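Local coordinates for protein MIPZ (Caulobacter crescentus, PDB 2XJ9) that positions the cell division plane as an ATPase and division inhibitor whose localized dimerization and nucleoid binding drive formation of a gradient in the cell, at residues R5-G10 with C104-I109; V36-L41 with P67-L72. The protein carries 1 engineered substitution. All blocks are in the same frame, centred on the assembly; numbering follows the deposited sequence.

Contact 1 of 2, residues R5-G10 with C104-I109; sequences RVIVVG and CDFILI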
# COMPACT_ATOMS: atom_id res chain seq x y z
N ARG A 5 17.41 -18.53 -11.48
CA ARG A 5 16.82 -17.24 -11.86
C ARG A 5 16.24 -16.44 -10.69
O ARG A 5 15.70 -16.99 -9.72
CB ARG A 5 15.81 -17.41 -13.01
CG ARG A 5 16.53 -17.42 -14.36
CD ARG A 5 15.62 -17.36 -15.58
NE ARG A 5 14.56 -16.40 -15.47
CZ ARG A 5 13.27 -16.50 -15.78
NH1 ARG A 5 12.68 -17.58 -16.27
NH2 ARG A 5 12.55 -15.42 -15.57
N VAL A 6 16.37 -15.12 -10.79
CA VAL A 6 16.00 -14.23 -9.70
C VAL A 6 14.81 -13.35 -10.08
O VAL A 6 14.89 -12.59 -11.05
CB VAL A 6 17.15 -13.28 -9.35
CG1 VAL A 6 16.66 -12.20 -8.40
CG2 VAL A 6 18.31 -14.06 -8.75
N ILE A 7 13.72 -13.45 -9.32
CA ILE A 7 12.53 -12.62 -9.56
C ILE A 7 12.32 -11.56 -8.49
O ILE A 7 12.16 -11.87 -7.30
CB ILE A 7 11.24 -13.46 -9.64
CG1 ILE A 7 11.38 -14.53 -10.74
CG2 ILE A 7 10.04 -12.54 -9.85
CD1 ILE A 7 10.40 -15.67 -10.64
N VAL A 8 12.30 -10.31 -8.90
CA VAL A 8 12.06 -9.24 -7.96
C VAL A 8 10.69 -8.64 -8.15
O VAL A 8 10.39 -8.13 -9.21
CB VAL A 8 13.13 -8.16 -8.09
CG1 VAL A 8 12.61 -6.85 -7.55
CG2 VAL A 8 14.37 -8.60 -7.34
N VAL A 9 9.85 -8.73 -7.12
CA VAL A 9 8.52 -8.14 -7.15
C VAL A 9 8.58 -6.69 -6.67
O VAL A 9 8.93 -6.42 -5.54
CB VAL A 9 7.54 -8.88 -6.23
CG1 VAL A 9 6.19 -8.27 -6.36
CG2 VAL A 9 7.50 -10.37 -6.55
N GLY A 10 8.21 -5.75 -7.53
CA GLY A 10 8.47 -4.37 -7.19
C GLY A 10 7.44 -3.34 -7.60
O GLY A 10 6.84 -3.42 -8.66
N CYS A 104 19.18 -23.05 -4.58
CA CYS A 104 17.86 -22.86 -5.17
C CYS A 104 17.80 -22.51 -6.67
O CYS A 104 18.73 -21.93 -7.22
CB CYS A 104 17.09 -21.84 -4.34
SG CYS A 104 16.78 -22.48 -2.67
N ASP A 105 16.68 -22.86 -7.31
CA ASP A 105 16.48 -22.59 -8.73
C ASP A 105 15.91 -21.19 -8.95
O ASP A 105 16.25 -20.52 -9.91
CB ASP A 105 15.52 -23.60 -9.39
CG ASP A 105 15.36 -24.88 -8.58
OD1 ASP A 105 14.35 -25.59 -8.80
OD2 ASP A 105 16.24 -25.17 -7.74
N PHE A 106 15.01 -20.78 -8.06
CA PHE A 106 14.46 -19.44 -8.12
C PHE A 106 14.68 -18.70 -6.82
O PHE A 106 14.58 -19.29 -5.74
CB PHE A 106 12.97 -19.49 -8.41
CG PHE A 106 12.65 -19.87 -9.81
CD1 PHE A 106 12.72 -18.92 -10.83
CD2 PHE A 106 12.30 -21.17 -10.13
CE1 PHE A 106 12.42 -19.27 -12.14
CE2 PHE A 106 12.00 -21.53 -11.44
CZ PHE A 106 12.06 -20.58 -12.45
N ILE A 107 14.99 -17.42 -6.93
CA ILE A 107 15.00 -16.55 -5.77
C ILE A 107 13.92 -15.50 -5.92
O ILE A 107 13.99 -14.64 -6.79
CB ILE A 107 16.32 -15.81 -5.58
CG1 ILE A 107 17.40 -16.76 -5.06
CG2 ILE A 107 16.11 -14.66 -4.61
CD1 ILE A 107 17.77 -17.83 -6.03
N LEU A 108 12.93 -15.59 -5.04
CA LEU A 108 11.82 -14.65 -5.02
C LEU A 108 12.10 -13.56 -4.01
O LEU A 108 12.19 -13.81 -2.80
CB LEU A 108 10.53 -15.36 -4.65
CG LEU A 108 9.40 -15.13 -5.64
CD1 LEU A 108 9.21 -13.65 -5.85
CD2 LEU A 108 9.75 -15.79 -6.94
N ILE A 109 12.24 -12.33 -4.49
CA ILE A 109 12.42 -11.23 -3.58
C ILE A 109 11.22 -10.30 -3.55
O ILE A 109 10.85 -9.72 -4.58
CB ILE A 109 13.64 -10.43 -3.94
CG1 ILE A 109 14.83 -11.38 -4.07
CG2 ILE A 109 13.89 -9.39 -2.88
CD1 ILE A 109 16.11 -10.72 -4.59
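Phe106 CE1 lies over one face of the Arg5 guanidinium; the Arg5 chain is bent at chi3 (45°), which turns NE back. The same ring atom, CE1, stands 4.0 Å from Arg5 CB. Ile7 CD1 approaches the ring obliquely, 4.0 Å from Phe106 CD1, and Tyr269 packs against the ring edge-to-face. Ile7 CG1 is set anti to its own carbonyl carbon (chi1 -57°), and from there CD1 also reaches Leu108 CD2 at 3.8 Å. The other branch of Leu108, CD1, touches Val9 CG2 at 3.8 Å, so the two methyls of Leu108 touch Ile7 and Val9 in turn. On the reverse side of the sheet Val6, Val8, Ile107 and Ile109 form a second apolar row, in which Ile109 CD1 meets Val8 CG2 at 3.9 Å and also reaches Val6 CG1. Between the two rows runs a parallel ladder in register: Ile107 N donates to Arg5 O, Ile7 N to Ile107 O, Ile109 N to Ile7 O and Val9 N to Ile109 O. The Ile109 N to Ile7 O bond is the straightest, 2.8 Å long with a 179° angle at the hydrogen, while Arg5 N to Asp105 O at the start is weak. Asp105 turns its carboxylate out of the ladder, and OD1 takes the backbone N-H of Lys35. Strand 5-9 is bonded on its far side to strand 128-134, and strand 106-110 to strand 36-40, so both are inner strands of the parallel sheet. Helix 18-30 covers Phe106, Leu108 and Val9 on one face, and helix 86-103 covers Val6 and Ile107 on the other.

Contact 2 of 2, residues V36-L41 with P67-L72; sequences VAVIDL and PEPLAL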
# COMPACT_ATOMS: atom_id res chain seq x y z
N VAL A 36 12.30 -23.19 -4.29
CA VAL A 36 12.32 -21.74 -4.17
C VAL A 36 12.97 -21.23 -2.89
O VAL A 36 12.92 -21.89 -1.85
CB VAL A 36 10.91 -21.12 -4.25
CG1 VAL A 36 11.02 -19.61 -4.31
CG2 VAL A 36 10.16 -21.65 -5.46
N ALA A 37 13.58 -20.06 -3.00
CA ALA A 37 14.00 -19.29 -1.83
C ALA A 37 13.22 -17.98 -1.77
O ALA A 37 13.05 -17.29 -2.77
CB ALA A 37 15.47 -19.02 -1.89
N VAL A 38 12.75 -17.63 -0.58
CA VAL A 38 11.97 -16.41 -0.41
C VAL A 38 12.74 -15.46 0.46
O VAL A 38 13.08 -15.80 1.60
CB VAL A 38 10.60 -16.68 0.27
CG1 VAL A 38 9.90 -15.39 0.57
CG2 VAL A 38 9.71 -17.53 -0.61
N ILE A 39 13.00 -14.27 -0.08
CA ILE A 39 13.66 -13.22 0.65
C ILE A 39 12.74 -12.02 0.74
O ILE A 39 12.32 -11.51 -0.30
CB ILE A 39 14.92 -12.75 -0.07
CG1 ILE A 39 15.87 -13.92 -0.29
CG2 ILE A 39 15.58 -11.62 0.69
CD1 ILE A 39 17.14 -13.51 -0.93
N ASP A 40 12.46 -11.57 1.96
CA ASP A 40 11.55 -10.45 2.22
C ASP A 40 12.34 -9.25 2.70
O ASP A 40 12.89 -9.29 3.80
CB ASP A 40 10.52 -10.84 3.29
CG ASP A 40 9.42 -9.76 3.51
OD1 ASP A 40 8.33 -10.13 4.02
OD2 ASP A 40 9.63 -8.56 3.18
N LEU A 41 12.38 -8.19 1.90
CA LEU A 41 13.09 -6.97 2.25
C LEU A 41 12.21 -5.88 2.87
O LEU A 41 12.68 -4.75 3.05
CB LEU A 41 13.77 -6.39 1.03
CG LEU A 41 14.62 -7.32 0.19
CD1 LEU A 41 15.46 -6.48 -0.73
CD2 LEU A 41 15.46 -8.17 1.09
N PRO A 67 4.65 -28.46 0.30
CA PRO A 67 5.91 -27.81 -0.09
C PRO A 67 6.12 -26.52 0.70
O PRO A 67 5.20 -25.72 0.79
CB PRO A 67 5.69 -27.46 -1.56
CG PRO A 67 4.45 -28.20 -1.98
CD PRO A 67 3.65 -28.48 -0.77
N GLU A 68 7.31 -26.32 1.25
CA GLU A 68 7.68 -25.04 1.85
C GLU A 68 8.88 -24.42 1.13
O GLU A 68 9.78 -25.12 0.72
CB GLU A 68 7.96 -25.22 3.34
CG GLU A 68 6.72 -25.56 4.16
CD GLU A 68 7.06 -26.23 5.47
OE1 GLU A 68 7.72 -25.60 6.33
OE2 GLU A 68 6.67 -27.40 5.64
N PRO A 69 8.90 -23.09 0.95
CA PRO A 69 10.06 -22.54 0.26
C PRO A 69 11.23 -22.56 1.22
O PRO A 69 11.12 -23.16 2.28
CB PRO A 69 9.65 -21.09 -0.03
CG PRO A 69 8.41 -20.83 0.71
CD PRO A 69 8.08 -22.03 1.56
N LEU A 70 12.32 -21.91 0.85
CA LEU A 70 13.42 -21.73 1.78
C LEU A 70 13.44 -20.27 2.21
O LEU A 70 14.14 -19.46 1.61
CB LEU A 70 14.75 -22.12 1.14
CG LEU A 70 15.93 -22.27 2.12
CD1 LEU A 70 17.11 -21.39 1.73
CD2 LEU A 70 15.50 -21.96 3.55
N ALA A 71 12.66 -19.94 3.24
CA ALA A 71 12.57 -18.58 3.77
C ALA A 71 13.89 -18.10 4.40
O ALA A 71 14.49 -18.81 5.22
CB ALA A 71 11.44 -18.50 4.76
N LEU A 72 14.32 -16.90 4.03
CA LEU A 72 15.63 -16.40 4.42
C LEU A 72 15.59 -15.02 5.06
O LEU A 72 15.15 -14.04 4.46
CB LEU A 72 16.56 -16.37 3.21
CG LEU A 72 17.69 -17.39 3.08
CD1 LEU A 72 17.38 -18.72 3.73
CD2 LEU A 72 18.03 -17.60 1.63
O HOH W 1 12.61 -13.43 4.29
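Strand 36-40, helix 47-62 and strand 70-72 make up a beta-alpha-beta crossover, and here its two strands meet side by side, with Val38 packed on Pro69 and Ala37 paired with Leu70. Val38 CG2 touches Pro69 CB at 3.6 Å and also reaches Pro69 CG. CG2 is the branch anti to the carbonyl carbon, CG1 lying anti to the backbone N (chi1 173°). Helix 47-62 closes over this pair with Phe52 and helix 18-30 with Val26. Ala37, Leu70 and Leu72 point to the other face, where Ala100 of helix 86-103 touches both Ala37 and Leu72; the approach of Ala37 CB to Leu70 CB, 4.4 Å, is loose. Three backbone bonds join the strands in parallel register. Leu70 N gives to Val36 O at 2.8 Å, and Leu72 N to Val38 O at 2.9 Å. Between them Val38 N reaches Leu70 O over a longer 3.2 Å, with the donor 61° out of the carbonyl plane. At Leu72 the strands draw apart, and a water bridges them, accepting from Asp40 N (3.0 Å) and donating to Leu72 O (2.6 Å). The Asp40 carboxylate turns away from strand 70-72: OD2 takes Ala42 N and OD1 takes Ala49 N, linking the end of strand 36-40 to the following turn and the start of helix 47-62. Strand 36-40 is bonded along its other side to strand 106-110, whereas strand 70-72 is an edge strand of the sheet within this chain. A parallel sheet built of beta-alpha-beta units, with helices packed on both faces, is characteristic of the alpha/beta fold of P-loop NTPases.

Contacts 1 and 2 are two strand pairs of one parallel sheet, their centres 9 Å apart, joined by the pairing of strand 106-110 with strand 36-40. Probable hydrogen bonds run from Leu108 N to Ala37 O (2.8 Å) and from Ile39 N to Leu108 O (2.9 Å), while Ile109 CG2 packs on Leu41 CG. In chain order the sequence between the segments of contact 1 contains all of contact 2. The C-terminal ends of strands 5-9 and 36-40 lie near the nucleotide site: the Val9 side chain is about 7 Å from the bound ATP analogue, and that of Asp40 about 7 Å from magnesium, which Ser19 and Thr47 bind.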